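Local coordinates for glycerol trinitrate reductase (Agrobacterium tumefaciens, PDB 5EPD), which probably reduces glycerol trinitrate as a flavin-dependent oxidoreductase of the Old Yellow Enzyme family, and is captured here without its FMN cofactor, at residues 138-146 against 205-214. Numbering follows the deposited sequence.
Sequences APVAPSAIR and QFAKDGANMR
Gln205 lies across the ring of Pro142 at about a right angle, its CB and OE1 each 3.6 Å from Pro142 CD, while the backbone O of Gln205 approaches Pro142 CG. Its amide is held from elsewhere: Arg126 N donates to OE1, and NE2 binds the carbonyls of Gly200 and Val124. Phe206 receives the same proline on one ring face: Pro142 CB stands 3.5 Å from the ring centroid and only 6° off its normal, a CH-pi contact. Both residues lie in the last turn of helix 202-207, which follows the fourth strand of the TIM barrel, whereas Pro142 leaves the short strand 140-141 in the excursion after the third; the contact thus ties two successive beta-alpha loops together. Beyond the helix, Ala211 O also lies 3.6 Å from Pro142 CG, and a water bridges it to Ser143 O. Asn212, with CG anti to its own N, sends ND2 back to Phe206 O and to Tyr218 O, while OD1 takes Arg214 N at 2.9 Å in an Asx turn. Met213 N donates to Ser143 OG (2.7 Å, 147°), and Met213 SD meets Ile145 CD1 at 3.5 Å. Arg214 bends at chi3 (82°), and its NH1 donates a hydrogen bond to Pro142 O (2.7 Å) on a lone pair in the carbonyl plane, the oxygen tilted slightly from the guanidinium plane; NH1 also donates to Leu166 O, and NH2 is salt-bridged to Asp216.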
loop_
_atom_site.group_PDB
_atom_site.type_symbol
_atom_site.label_atom_id
_atom_site.label_comp_id
_atom_site.label_asym_id
_atom_site.label_seq_id
_atom_site.Cartn_x
_atom_site.Cartn_y
_atom_site.Cartn_z
ATOM N N ALA A 138 2.079 -3.383 -23.895
ATOM C CA ALA A 138 1.103 -2.475 -23.331
ATOM C C ALA A 138 0.729 -2.871 -21.876
ATOM O O ALA A 138 0.569 -4.052 -21.575
ATOM C CB ALA A 138 -0.126 -2.419 -24.211
ATOM N N PRO A 139 0.576 -1.881 -20.976
ATOM C CA PRO A 139 0.123 -2.238 -19.633
ATOM C C PRO A 139 -1.199 -2.998 -19.692
ATOM O O PRO A 139 -1.909 -2.952 -20.722
ATOM C CB PRO A 139 -0.103 -0.881 -18.951
ATOM C CG PRO A 139 0.492 0.157 -19.836
ATOM C CD PRO A 139 0.519 -0.427 -21.211
ATOM N N VAL A 140 -1.544 -3.681 -18.612
ATOM C CA VAL A 140 -2.772 -4.482 -18.612
ATOM C C VAL A 140 -3.841 -3.900 -17.684
ATOM O O VAL A 140 -3.536 -3.170 -16.738
ATOM C CB VAL A 140 -2.503 -5.964 -18.289
ATOM C CG1 VAL A 140 -1.574 -6.553 -19.345
ATOM C CG2 VAL A 140 -1.945 -6.125 -16.872
ATOM N N ALA A 141 -5.097 -4.217 -17.983
ATOM C CA ALA A 141 -6.234 -3.569 -17.349
ATOM C C ALA A 141 -7.484 -4.415 -17.620
ATOM O O ALA A 141 -7.474 -5.253 -18.534
ATOM C CB ALA A 141 -6.400 -2.182 -17.940
ATOM N N PRO A 142 -8.569 -4.193 -16.851
ATOM C CA PRO A 142 -9.816 -4.926 -17.138
ATOM C C PRO A 142 -10.433 -4.566 -18.517
ATOM O O PRO A 142 -10.940 -5.442 -19.209
ATOM C CB PRO A 142 -10.749 -4.490 -15.989
ATOM C CG PRO A 142 -10.233 -3.151 -15.554
ATOM C CD PRO A 142 -8.732 -3.238 -15.739
ATOM N N SER A 143 -10.376 -3.284 -18.892
ATOM C CA SER A 143 -10.876 -2.796 -20.166
ATOM C C SER A 143 -9.820 -1.867 -20.735
ATOM O O SER A 143 -9.034 -1.277 -19.986
ATOM C CB SER A 143 -12.181 -2.040 -19.953
ATOM O OG SER A 143 -13.109 -2.847 -19.244
ATOM N N ALA A 144 -9.784 -1.758 -22.063
ATOM C CA ALA A 144 -8.820 -0.899 -22.771
ATOM C C ALA A 144 -9.265 0.574 -22.718
ATOM O O ALA A 144 -9.779 1.115 -23.691
ATOM C CB ALA A 144 -8.657 -1.375 -24.217
ATOM N N ILE A 145 -9.112 1.194 -21.547
ATOM C CA ILE A 145 -9.422 2.612 -21.349
ATOM C C ILE A 145 -8.204 3.182 -20.629
ATOM O O ILE A 145 -7.884 2.756 -19.519
ATOM C CB ILE A 145 -10.664 2.845 -20.457
ATOM C CG1 ILE A 145 -11.860 1.997 -20.910
ATOM C CG2 ILE A 145 -11.031 4.325 -20.436
ATOM C CD1 ILE A 145 -12.909 1.760 -19.832
ATOM N N ARG A 146 -7.513 4.118 -21.275
ATOM C CA ARG A 146 -6.356 4.781 -20.692
ATOM C C ARG A 146 -6.775 5.566 -19.455
ATOM O O ARG A 146 -7.882 6.116 -19.396
ATOM C CB ARG A 146 -5.752 5.757 -21.695
ATOM C CG ARG A 146 -4.282 6.029 -21.451
ATOM C CD ARG A 146 -3.699 6.934 -22.520
ATOM N NE ARG A 146 -3.644 8.331 -22.093
ATOM C CZ ARG A 146 -4.506 9.290 -22.426
ATOM N NH1 ARG A 146 -5.550 9.043 -23.210
ATOM N NH2 ARG A 146 -4.313 10.522 -21.948
ATOM N N GLN A 205 -9.273 -0.934 -10.505
ATOM C CA GLN A 205 -9.723 -0.736 -11.873
ATOM C C GLN A 205 -10.864 -1.708 -12.147
ATOM O O GLN A 205 -11.800 -1.370 -12.845
ATOM C CB GLN A 205 -8.600 -0.978 -12.878
ATOM C CG GLN A 205 -7.629 0.169 -13.036
ATOM C CD GLN A 205 -6.259 -0.318 -13.459
ATOM O OE1 GLN A 205 -6.128 -1.148 -14.375
ATOM N NE2 GLN A 205 -5.226 0.188 -12.798
ATOM N N PHE A 206 -10.746 -2.918 -11.598
ATOM C CA PHE A 206 -11.771 -3.949 -11.732
ATOM C C PHE A 206 -13.001 -3.620 -10.890
ATOM O O PHE A 206 -14.123 -3.805 -11.355
ATOM C CB PHE A 206 -11.221 -5.339 -11.318
ATOM C CG PHE A 206 -10.598 -6.124 -12.450
ATOM C CD1 PHE A 206 -9.276 -5.919 -12.817
ATOM C CD2 PHE A 206 -11.343 -7.080 -13.150
ATOM C CE1 PHE A 206 -8.698 -6.647 -13.847
ATOM C CE2 PHE A 206 -10.768 -7.804 -14.190
ATOM C CZ PHE A 206 -9.439 -7.599 -14.533
ATOM N N ALA A 207 -12.768 -3.172 -9.656
ATOM C CA ALA A 207 -13.816 -2.846 -8.716
ATOM C C ALA A 207 -14.747 -1.680 -9.126
ATOM O O ALA A 207 -15.955 -1.712 -8.859
ATOM C CB ALA A 207 -13.194 -2.553 -7.355
ATOM N N LYS A 208 -14.177 -0.648 -9.754
ATOM C CA LYS A 208 -14.927 0.564 -10.129
ATOM C C LYS A 208 -15.367 0.593 -11.612
ATOM O O LYS A 208 -14.568 0.379 -12.519
ATOM C CB LYS A 208 -14.102 1.815 -9.751
ATOM C CG LYS A 208 -13.979 1.971 -8.240
ATOM C CD LYS A 208 -13.191 3.202 -7.812
ATOM C CE LYS A 208 -13.249 3.363 -6.298
ATOM N NZ LYS A 208 -12.368 4.456 -5.795
ATOM N N ASP A 209 -16.647 0.890 -11.842
ATOM C CA ASP A 209 -17.238 0.868 -13.193
ATOM C C ASP A 209 -16.749 1.955 -14.136
ATOM O O ASP A 209 -16.935 1.859 -15.364
ATOM C CB ASP A 209 -18.771 0.883 -13.141
ATOM C CG ASP A 209 -19.366 2.077 -12.375
ATOM O OD1 ASP A 209 -18.669 3.005 -11.901
ATOM O OD2 ASP A 209 -20.603 2.067 -12.229
ATOM N N GLY A 210 -16.100 2.978 -13.586
ATOM C CA GLY A 210 -15.445 3.992 -14.405
ATOM C C GLY A 210 -14.351 3.415 -15.275
ATOM O O GLY A 210 -14.037 3.979 -16.311
ATOM N N ALA A 211 -13.772 2.294 -14.846
ATOM C CA ALA A 211 -12.711 1.638 -15.585
ATOM C C ALA A 211 -12.992 0.198 -15.960
ATOM O O ALA A 211 -12.244 -0.362 -16.771
ATOM C CB ALA A 211 -11.417 1.701 -14.783
ATOM N N ASN A 212 -14.001 -0.437 -15.364
ATOM C CA ASN A 212 -14.315 -1.816 -15.733
ATOM C C ASN A 212 -15.558 -1.868 -16.609
ATOM O O ASN A 212 -16.690 -1.801 -16.109
ATOM C CB ASN A 212 -14.482 -2.708 -14.501
ATOM C CG ASN A 212 -14.655 -4.180 -14.861
ATOM O OD1 ASN A 212 -15.041 -4.539 -15.984
ATOM N ND2 ASN A 212 -14.378 -5.040 -13.902
ATOM N N MET A 213 -15.334 -1.983 -17.915
ATOM C CA MET A 213 -16.428 -2.109 -18.879
ATOM C C MET A 213 -16.651 -3.569 -19.351
ATOM O O MET A 213 -17.438 -3.808 -20.248
ATOM C CB MET A 213 -16.221 -1.137 -20.072
ATOM C CG MET A 213 -17.130 0.109 -20.070
ATOM S SD MET A 213 -16.366 1.698 -19.612
ATOM C CE MET A 213 -17.791 2.676 -19.101
ATOM N N ARG A 214 -16.011 -4.543 -18.710
ATOM C CA ARG A 214 -16.171 -5.944 -19.085
ATOM C C ARG A 214 -17.618 -6.470 -18.947
ATOM O O ARG A 214 -18.421 -5.994 -18.123
ATOM C CB ARG A 214 -15.286 -6.828 -18.219
ATOM C CG ARG A 214 -13.796 -6.519 -18.241
ATOM C CD ARG A 214 -13.095 -7.328 -17.160
ATOM N NE ARG A 214 -12.834 -8.695 -17.617
ATOM C CZ ARG A 214 -11.812 -9.050 -18.398
ATOM N NH1 ARG A 214 -10.923 -8.148 -18.799
ATOM N NH2 ARG A 214 -11.658 -10.319 -18.757
HETATM O O HOH W 1 -9.365 -0.393 -17.370
#